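PDB 4AN8: CRISPR-associated protein CasA/Cse1, which is a subunit of the Cascade ribonucleoprotein complex and probably acts in CRISPR adaptive immunity against invading nucleic acids. Local coordinates for residues P280-R285 and L292-L297; E52-H57 and P189-P194; E34-A39 and D89-Y94. All coordinates share one frame; numbering follows the deposited sequence. Where two conformers were deposited one is given.

Contact 1 (P280-R285 and L292-L297)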
loop_
_atom_site.group_PDB
_atom_site.type_symbol
_atom_site.label_atom_id
_atom_site.label_comp_id
_atom_site.label_asym_id
_atom_site.label_seq_id
_atom_site.Cartn_x
_atom_site.Cartn_y
_atom_site.Cartn_z
ATOM N N PRO A 280 1.010 -10.957 -2.532
ATOM C CA PRO A 280 2.457 -10.724 -2.390
ATOM C C PRO A 280 2.786 -9.378 -1.736
ATOM O O PRO A 280 3.835 -9.258 -1.119
ATOM C CB PRO A 280 2.945 -10.705 -3.842
ATOM C CG PRO A 280 1.974 -11.598 -4.570
ATOM C CD PRO A 280 0.633 -11.365 -3.897
ATOM N N MET A 281 1.930 -8.371 -1.874
ATOM C CA MET A 281 2.278 -7.064 -1.327
ATOM C C MET A 281 1.847 -6.894 0.126
ATOM O O MET A 281 2.076 -5.844 0.746
ATOM C CB MET A 281 1.719 -5.954 -2.202
ATOM C CG MET A 281 2.461 -5.836 -3.538
ATOM S SD MET A 281 1.618 -4.684 -4.652
ATOM C CE MET A 281 2.653 -4.831 -6.124
ATOM N N VAL A 282 1.233 -7.938 0.679
ATOM C CA VAL A 282 0.600 -7.827 1.975
ATOM C C VAL A 282 1.395 -8.570 3.031
ATOM O O VAL A 282 1.843 -9.684 2.796
ATOM C CB VAL A 282 -0.838 -8.391 1.911
ATOM C CG1 VAL A 282 -1.431 -8.534 3.301
ATOM C CG2 VAL A 282 -1.702 -7.524 1.001
ATOM N N ALA A 283 1.570 -7.951 4.197
ATOM C CA ALA A 283 2.273 -8.548 5.324
ATOM C C ALA A 283 1.314 -8.871 6.476
ATOM O O ALA A 283 0.204 -8.352 6.546
ATOM C CB ALA A 283 3.336 -7.633 5.794
ATOM N N GLN A 284 1.733 -9.735 7.389
ATOM C CA GLN A 284 0.850 -10.108 8.485
ATOM C C GLN A 284 1.579 -10.095 9.819
ATOM O O GLN A 284 2.819 -10.165 9.873
ATOM C CB GLN A 284 0.192 -11.466 8.228
ATOM C CG GLN A 284 -0.938 -11.423 7.197
ATOM C CD GLN A 284 -1.547 -12.798 6.931
ATOM O OE1 GLN A 284 -0.837 -13.800 6.864
ATOM N NE2 GLN A 284 -2.874 -12.849 6.799
ATOM N N ARG A 285 0.784 -9.994 10.881
ATOM C CA ARG A 285 1.278 -9.932 12.244
ATOM C C ARG A 285 0.302 -10.703 13.148
ATOM O O ARG A 285 -0.853 -10.957 12.756
ATOM C CB ARG A 285 1.360 -8.460 12.654
ATOM C CG ARG A 285 1.767 -8.214 14.070
ATOM C CD ARG A 285 1.111 -6.962 14.656
ATOM N NE ARG A 285 1.374 -6.887 16.091
ATOM C CZ ARG A 285 2.020 -5.894 16.691
ATOM N NH1 ARG A 285 2.453 -4.851 15.992
ATOM N NH2 ARG A 285 2.221 -5.942 17.999
ATOM N N LEU A 292 -3.873 -14.039 13.152
ATOM C CA LEU A 292 -3.152 -13.327 12.088
ATOM C C LEU A 292 -3.958 -12.165 11.515
ATOM O O LEU A 292 -5.100 -12.327 11.088
ATOM C CB LEU A 292 -2.720 -14.268 10.958
ATOM C CG LEU A 292 -1.473 -15.112 11.240
ATOM C CD1 LEU A 292 -1.319 -16.200 10.193
ATOM C CD2 LEU A 292 -0.234 -14.250 11.299
ATOM N N LEU A 293 -3.345 -10.988 11.516
ATOM C CA LEU A 293 -3.966 -9.793 10.958
ATOM C C LEU A 293 -3.026 -9.208 9.917
ATOM O O LEU A 293 -1.812 -9.275 10.072
ATOM C CB LEU A 293 -4.198 -8.759 12.061
ATOM C CG LEU A 293 -5.445 -8.858 12.938
ATOM C CD1 LEU A 293 -5.711 -10.272 13.401
ATOM C CD2 LEU A 293 -5.277 -7.948 14.130
ATOM N N VAL A 294 -3.588 -8.611 8.874
ATOM C CA VAL A 294 -2.794 -7.905 7.879
ATOM C C VAL A 294 -2.189 -6.629 8.469
ATOM O O VAL A 294 -2.806 -5.982 9.310
ATOM C CB VAL A 294 -3.644 -7.587 6.634
ATOM C CG1 VAL A 294 -4.163 -8.893 6.011
ATOM C CG2 VAL A 294 -4.823 -6.644 6.978
ATOM N N LEU A 295 -0.968 -6.283 8.073
ATOM C CA LEU A 295 -0.445 -4.971 8.429
ATOM C C LEU A 295 -1.278 -3.926 7.715
ATOM O O LEU A 295 -1.688 -4.097 6.565
ATOM C CB LEU A 295 1.038 -4.807 8.103
ATOM C CG LEU A 295 1.947 -5.090 9.299
ATOM C CD1 LEU A 295 1.808 -6.578 9.695
ATOM C CD2 LEU A 295 3.379 -4.731 8.990
ATOM N N ARG A 296 -1.532 -2.838 8.421
ATOM C CA ARG A 296 -2.574 -1.920 8.037
ATOM C C ARG A 296 -2.075 -0.526 8.403
ATOM O O ARG A 296 -1.454 -0.348 9.436
ATOM C CB ARG A 296 -3.803 -2.294 8.862
ATOM C CG ARG A 296 -5.112 -1.829 8.352
ATOM C CD ARG A 296 -6.191 -2.710 8.930
ATOM N NE ARG A 296 -7.518 -2.134 8.747
ATOM C CZ ARG A 296 -8.641 -2.850 8.734
ATOM N NH1 ARG A 296 -8.594 -4.180 8.876
ATOM N NH2 ARG A 296 -9.806 -2.239 8.563
ATOM N N LEU A 297 -2.301 0.455 7.552
ATOM C CA LEU A 297 -1.918 1.809 7.914
ATOM C C LEU A 297 -2.899 2.335 8.959
ATOM O O LEU A 297 -4.100 2.073 8.897
ATOM C CB LEU A 297 -1.874 2.710 6.684
ATOM C CG LEU A 297 -0.812 2.388 5.633
ATOM C CD1 LEU A 297 -1.140 3.082 4.309
ATOM C CD2 LEU A 297 0.606 2.741 6.100
HETATM O O HOH W 1 0.299 -5.437 4.708
#
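L295 turns its CD1 methyl back against the opposing chain, where it meets R285 CB at 3.5 Å and rests just as near the carbonyl carbon of Q284. R285 offers only the root of its side chain here. Beyond CG, which stands anti to the backbone N (chi1 176°), the conformer described bends at chi2, leads the guanidinium away from L292-L297 and pairs NH1 with D306; a second conformer was modelled, so this course and pairing are tentative. V294 takes up a different set of neighbours. Its CG1 lies 3.9 Å from V282 CG1, the two valines crossing obliquely, while the aliphatic part of Q284 passes V294 with CG 4.0 Å from V294 CA. L292 comes at Q284 roughly at a right angle, its CD1 near the amide oxygen OE1, and its other methyl, CD2, lies against R285 O at 3.7 Å. The framework for all this is a short antiparallel beta hairpin of strands 284-286 and 292-294. R285 and L293 form its hydrogen-bonded pair, with R285 N donating to L293 O and L293 N to R285 O, each bond 2.8 Å long, and their side chains leave on the same face. Q284 and V294 are the neighbouring non-hydrogen-bonded pair, and their side chains diverge. Past the strand end L295 N still donates to A283 O at 2.8 Å, but from 43° out of the carbonyl plane. A water bonded by A283 N also lies within hydrogen-bonding distance of L295 O. On the hairpin's flank A283 packs on F192 and V282 on P189 and L191, while M281 reaches L193 in strand 191-195 and R58 and L61 in helix 50-67.

Contact 2 (E52-H57 and P189-P194)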
loop_
_atom_site.group_PDB
_atom_site.type_symbol
_atom_site.label_atom_id
_atom_site.label_comp_id
_atom_site.label_asym_id
_atom_site.label_seq_id
_atom_site.Cartn_x
_atom_site.Cartn_y
_atom_site.Cartn_z
ATOM N N GLU A 52 -3.498 4.947 -7.000
ATOM C CA GLU A 52 -3.170 4.881 -8.420
ATOM C C GLU A 52 -1.838 4.198 -8.644
ATOM O O GLU A 52 -1.720 3.303 -9.473
ATOM C CB GLU A 52 -3.126 6.280 -9.043
ATOM C CG GLU A 52 -4.389 6.677 -9.744
ATOM C CD GLU A 52 -4.309 8.055 -10.435
ATOM O OE1 GLU A 52 -3.193 8.596 -10.639
ATOM O OE2 GLU A 52 -5.371 8.604 -10.778
ATOM N N GLU A 53 -0.828 4.623 -7.902
ATOM C CA GLU A 53 0.489 4.022 -8.029
ATOM C C GLU A 53 0.418 2.512 -7.760
ATOM O O GLU A 53 1.024 1.719 -8.486
ATOM C CB GLU A 53 1.462 4.688 -7.060
ATOM C CG GLU A 53 2.900 4.187 -7.127
ATOM C CD GLU A 53 3.819 4.987 -6.184
ATOM O OE1 GLU A 53 3.344 5.981 -5.607
ATOM O OE2 GLU A 53 5.003 4.625 -5.994
ATOM N N ALA A 54 -0.293 2.124 -6.701
ATOM C CA ALA A 54 -0.351 0.715 -6.303
ATOM C C ALA A 54 -0.946 -0.142 -7.414
ATOM O O ALA A 54 -0.337 -1.127 -7.832
ATOM C CB ALA A 54 -1.153 0.539 -5.034
ATOM N N VAL A 55 -2.113 0.267 -7.908
ATOM C CA VAL A 55 -2.824 -0.535 -8.907
ATOM C C VAL A 55 -2.167 -0.520 -10.272
ATOM O O VAL A 55 -2.210 -1.525 -10.969
ATOM C CB VAL A 55 -4.314 -0.169 -9.062
ATOM C CG1 VAL A 55 -5.042 -0.411 -7.797
ATOM C CG2 VAL A 55 -4.495 1.277 -9.555
ATOM N N LEU A 56 -1.523 0.581 -10.648
ATOM C CA LEU A 56 -0.822 0.612 -11.928
ATOM C C LEU A 56 0.321 -0.418 -11.949
ATOM O O LEU A 56 0.462 -1.168 -12.927
ATOM C CB LEU A 56 -0.340 2.020 -12.276
ATOM C CG LEU A 56 -1.434 3.074 -12.527
ATOM C CD1 LEU A 56 -0.878 4.518 -12.547
ATOM C CD2 LEU A 56 -2.181 2.775 -13.787
ATOM N N HIS A 57 1.089 -0.506 -10.862
ATOM C CA HIS A 57 2.102 -1.557 -10.744
ATOM C C HIS A 57 1.489 -2.946 -10.757
ATOM O O HIS A 57 2.054 -3.846 -11.374
ATOM C CB HIS A 57 2.923 -1.429 -9.461
ATOM C CG HIS A 57 3.901 -0.310 -9.486
ATOM N ND1 HIS A 57 3.604 0.944 -8.996
ATOM C CD2 HIS A 57 5.163 -0.238 -9.971
ATOM C CE1 HIS A 57 4.649 1.736 -9.167
ATOM N NE2 HIS A 57 5.609 1.040 -9.746
ATOM N N PRO A 189 -5.295 -3.628 3.582
ATOM C CA PRO A 189 -3.917 -3.826 4.018
ATOM C C PRO A 189 -3.000 -2.790 3.443
ATOM O O PRO A 189 -3.304 -2.185 2.410
ATOM C CB PRO A 189 -3.554 -5.205 3.445
ATOM C CG PRO A 189 -4.454 -5.350 2.259
ATOM C CD PRO A 189 -5.721 -4.629 2.592
ATOM N N ALA A 190 -1.877 -2.608 4.112
ATOM C CA ALA A 190 -0.807 -1.772 3.613
ATOM C C ALA A 190 -0.058 -2.553 2.543
ATOM O O ALA A 190 0.230 -3.723 2.730
ATOM C CB ALA A 190 0.121 -1.426 4.758
ATOM N N LEU A 191 0.255 -1.920 1.422
ATOM C CA LEU A 191 0.954 -2.626 0.344
ATOM C C LEU A 191 2.457 -2.323 0.326
ATOM O O LEU A 191 2.855 -1.150 0.337
ATOM C CB LEU A 191 0.332 -2.273 -1.004
ATOM C CG LEU A 191 -1.170 -2.607 -1.069
ATOM C CD1 LEU A 191 -1.734 -2.252 -2.457
ATOM C CD2 LEU A 191 -1.430 -4.087 -0.732
ATOM N N PHE A 192 3.276 -3.374 0.299
ATOM C CA PHE A 192 4.728 -3.218 0.213
ATOM C C PHE A 192 5.210 -3.216 -1.230
ATOM O O PHE A 192 5.071 -4.217 -1.959
ATOM C CB PHE A 192 5.462 -4.288 1.020
ATOM C CG PHE A 192 5.260 -4.157 2.494
ATOM C CD1 PHE A 192 4.049 -4.503 3.073
ATOM C CD2 PHE A 192 6.272 -3.666 3.307
ATOM C CE1 PHE A 192 3.856 -4.384 4.436
ATOM C CE2 PHE A 192 6.081 -3.531 4.687
ATOM C CZ PHE A 192 4.875 -3.894 5.251
ATOM N N LEU A 193 5.785 -2.090 -1.635
ATOM C CA LEU A 193 6.273 -1.949 -2.999
ATOM C C LEU A 193 7.729 -1.522 -3.051
ATOM O O LEU A 193 8.028 -0.335 -3.109
ATOM C CB LEU A 193 5.412 -0.940 -3.771
ATOM C CG LEU A 193 5.843 -0.749 -5.220
ATOM C CD1 LEU A 193 5.099 -1.745 -6.122
ATOM C CD2 LEU A 193 5.625 0.696 -5.673
ATOM N N PRO A 194 8.651 -2.489 -3.023
ATOM C CA PRO A 194 10.063 -2.153 -3.199
ATOM C C PRO A 194 10.255 -1.397 -4.509
ATOM O O PRO A 194 9.537 -1.635 -5.488
ATOM C CB PRO A 194 10.738 -3.514 -3.284
ATOM C CG PRO A 194 9.849 -4.400 -2.512
ATOM C CD PRO A 194 8.451 -3.929 -2.808
#
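H57 faces L193 across the gap between helix and strand, and its imidazole lies broadside to the leucine's two methyls. Starting at the root, H57 CB sits 4.0 Å from L193 CD1. One bond out, H57 CG is against the same methyl at 3.8 Å, and H57 CD2 still lies nearest to it. Further round, the second methyl takes over: L193 CD2 stands above CE1 and close to ND1, 3.9 Å from the ring centroid and 18° off the normal, a CH-pi contact displaced toward the rim. NE2, at the tip, is a little further from L193 CD2 than CE1 is. The leucine spreads its two methyls over the same face of the ring because its CG is anti to the backbone N (chi1 -179°), which carries the branch out toward the helix. Imidazole rotation is fixed from the edge, where ND1 donates 2.7 Å to E53 O one turn earlier. That oxygen also receives H57 N, the two donors arriving from opposite faces of the carbonyl plane. The carboxylate of E53 passes near the same leucine, OE2 lying 4.0 Å from L193 CD2, yet its charge is taken up by salt bridges to R360 and R344. One turn nearer the helix N terminus, A54 CB meets L191 CD1 at 3.8 Å. The segment axes cross at 69°, 10.3 Å apart. Strand 191-195 is an outer strand of a three-stranded antiparallel sheet, bonded to strand 342-351 through L191 and L193. Helix 199-206 closes in on H57 with L199 and T202, while helix 154-167 packs against V55.

Contact 3 (E34-A39 and D89-Y94)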
loop_
_atom_site.group_PDB
_atom_site.type_symbol
_atom_site.label_atom_id
_atom_site.label_comp_id
_atom_site.label_asym_id
_atom_site.label_seq_id
_atom_site.Cartn_x
_atom_site.Cartn_y
_atom_site.Cartn_z
ATOM N N GLU A 34 4.324 0.231 -24.018
ATOM C CA GLU A 34 5.508 1.044 -23.809
ATOM C C GLU A 34 6.015 0.988 -22.364
ATOM O O GLU A 34 7.220 0.978 -22.121
ATOM C CB GLU A 34 5.229 2.492 -24.199
ATOM C CG GLU A 34 6.443 3.387 -24.090
ATOM C CD GLU A 34 6.212 4.782 -24.645
ATOM O OE1 GLU A 34 5.130 5.046 -25.224
ATOM O OE2 GLU A 34 7.126 5.625 -24.506
ATOM N N ALA A 35 5.101 0.976 -21.405
ATOM C CA ALA A 35 5.494 0.914 -20.013
ATOM C C ALA A 35 6.353 -0.324 -19.761
ATOM O O ALA A 35 7.310 -0.262 -19.014
ATOM C CB ALA A 35 4.263 0.911 -19.105
ATOM N N LEU A 36 5.999 -1.439 -20.388
ATOM C CA LEU A 36 6.702 -2.704 -20.197
ATOM C C LEU A 36 7.970 -2.815 -21.050
ATOM O O LEU A 36 9.054 -3.022 -20.529
ATOM C CB LEU A 36 5.762 -3.879 -20.502
ATOM C CG LEU A 36 4.599 -4.079 -19.512
ATOM C CD1 LEU A 36 3.960 -5.463 -19.707
ATOM C CD2 LEU A 36 5.152 -3.905 -18.100
ATOM N N LEU A 37 7.818 -2.660 -22.361
ATOM C CA LEU A 37 8.916 -2.806 -23.307
ATOM C C LEU A 37 9.988 -1.743 -23.123
ATOM O O LEU A 37 11.139 -1.966 -23.428
ATOM C CB LEU A 37 8.376 -2.753 -24.735
ATOM C CG LEU A 37 7.335 -3.840 -24.969
ATOM C CD1 LEU A 37 6.684 -3.698 -26.334
ATOM C CD2 LEU A 37 7.978 -5.217 -24.784
ATOM N N ARG A 38 9.615 -0.590 -22.604
ATOM C CA ARG A 38 10.603 0.467 -22.377
ATOM C C ARG A 38 10.666 0.911 -20.914
ATOM O O ARG A 38 10.930 2.073 -20.631
ATOM C CB ARG A 38 10.338 1.652 -23.303
ATOM C CG ARG A 38 10.616 1.332 -24.757
ATOM C CD ARG A 38 10.214 2.482 -25.654
ATOM N NE ARG A 38 10.315 3.764 -24.958
ATOM C CZ ARG A 38 10.048 4.948 -25.506
ATOM N NH1 ARG A 38 9.674 5.032 -26.779
ATOM N NH2 ARG A 38 10.156 6.052 -24.773
ATOM N N ALA A 39 10.459 -0.030 -19.994
ATOM C CA ALA A 39 10.439 0.283 -18.562
ATOM C C ALA A 39 11.695 1.011 -18.087
ATOM O O ALA A 39 11.613 1.928 -17.262
ATOM C CB ALA A 39 10.217 -0.971 -17.744
ATOM N N ASP A 89 9.485 -10.423 -27.021
ATOM C CA ASP A 89 8.580 -11.187 -27.869
ATOM C C ASP A 89 7.435 -11.822 -27.092
ATOM O O ASP A 89 6.283 -11.693 -27.493
ATOM C CB ASP A 89 9.348 -12.238 -28.685
ATOM C CG ASP A 89 9.789 -11.714 -30.053
ATOM O OD1 ASP A 89 9.541 -10.523 -30.368
ATOM O OD2 ASP A 89 10.395 -12.505 -30.815
ATOM N N PRO A 90 7.743 -12.511 -25.978
ATOM C CA PRO A 90 6.658 -13.014 -25.131
ATOM C C PRO A 90 5.670 -11.902 -24.763
ATOM O O PRO A 90 4.463 -12.115 -24.807
ATOM C CB PRO A 90 7.393 -13.493 -23.881
ATOM C CG PRO A 90 8.774 -13.833 -24.379
ATOM C CD PRO A 90 9.070 -12.800 -25.407
ATOM N N ILE A 91 6.171 -10.729 -24.409
ATOM C CA ILE A 91 5.285 -9.629 -24.063
ATOM C C ILE A 91 4.427 -9.164 -25.261
ATOM O O ILE A 91 3.204 -9.004 -25.141
ATOM C CB ILE A 91 6.072 -8.457 -23.423
ATOM C CG1 ILE A 91 6.572 -8.884 -22.039
ATOM C CG2 ILE A 91 5.209 -7.170 -23.376
ATOM C CD1 ILE A 91 7.550 -7.907 -21.422
ATOM N N ARG A 92 5.059 -8.952 -26.412
ATOM C CA ARG A 92 4.319 -8.621 -27.623
ATOM C C ARG A 92 3.290 -9.685 -27.987
ATOM O O ARG A 92 2.151 -9.367 -28.295
ATOM C CB ARG A 92 5.265 -8.411 -28.795
ATOM C CG ARG A 92 6.094 -7.165 -28.705
ATOM C CD ARG A 92 6.823 -6.935 -30.018
ATOM N NE ARG A 92 8.043 -6.160 -29.837
ATOM C CZ ARG A 92 8.084 -4.833 -29.844
ATOM N NH1 ARG A 92 6.966 -4.142 -30.020
ATOM N NH2 ARG A 92 9.241 -4.196 -29.679
ATOM N N ASP A 93 3.684 -10.952 -27.959
ATOM C CA ASP A 93 2.741 -12.016 -28.261
ATOM C C ASP A 93 1.523 -12.014 -27.327
ATOM O O ASP A 93 0.388 -12.053 -27.781
ATOM C CB ASP A 93 3.430 -13.384 -28.253
ATOM C CG ASP A 93 4.415 -13.550 -29.407
ATOM O OD1 ASP A 93 4.314 -12.791 -30.409
ATOM O OD2 ASP A 93 5.295 -14.442 -29.309
ATOM N N TYR A 94 1.768 -11.977 -26.024
ATOM C CA TYR A 94 0.686 -11.922 -25.051
ATOM C C TYR A 94 -0.231 -10.723 -25.286
ATOM O O TYR A 94 -1.445 -10.874 -25.345
ATOM C CB TYR A 94 1.251 -11.914 -23.632
ATOM C CG TYR A 94 0.194 -12.066 -22.568
ATOM C CD1 TYR A 94 -0.448 -10.945 -22.040
ATOM C CD2 TYR A 94 -0.169 -13.322 -22.099
ATOM C CE1 TYR A 94 -1.415 -11.066 -21.082
ATOM C CE2 TYR A 94 -1.135 -13.454 -21.121
ATOM C CZ TYR A 94 -1.756 -12.312 -20.614
ATOM O OH TYR A 94 -2.730 -12.425 -19.649
#
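The last turn of helix 32-37 comes up to helix 88-98 with L37 and I91 as the nearest backbone positions, their CA atoms 7.8 Å apart. Both side chains point into the gap and slide past each other in opposite directions, so the leucine's CD2 meets the isoleucine's branch methyl: L37 CD2 to I91 CG2 is 3.7 Å. That methyl is placed anti to the backbone N of I91, and L36 uses it too, L36 CD1 standing 4.2 Å from I91 CG2. The other methyl of L37 faces a charged partner. R92 runs out extended from CG to NE, turning one face of its guanidinium to the leucine, and L37 CD1 lies over that face, 3.7 Å from R92 NH1 and offset toward the rim. No hydrogen bond crosses between the two segments; apolar contact does the joining, buried at L36 and I91 and increasingly open to solvent at R92. R38, just past the helix end, turns away to E34, an ion pair through charge alone. Helix 50-67 covers the inner side, with V63 against L36 and L64 against I91. Helix 199-206 adds L203 beside L36 and L200 beside A39, while the hydroxyl of Y94 in helix 88-98 is hydrogen-bonded to W219 NE1 and E220 OE2.

Overall arrangement
From the N terminus, 34-39 comes first, then 52-57, and contact 3 closes when 89-94 returns to 34-39, closing a loop that contains helices 50-67 and 74-83. Helix 50-67 waits for 189-194 to complete contact 2, so contacts 2 and 3 cross along the chain; their nearest atoms stay about 7 Å apart. Contact 1 follows in series, a local hairpin with six residues between its segments. It joins contact 2 directly: M281 O with F192 N and L295 O with A190 N are probable hydrogen bonds. The peripheral helices of contact 3 are thus linked through helix 50-67 to strand 191-195, its sheet, and the hairpin.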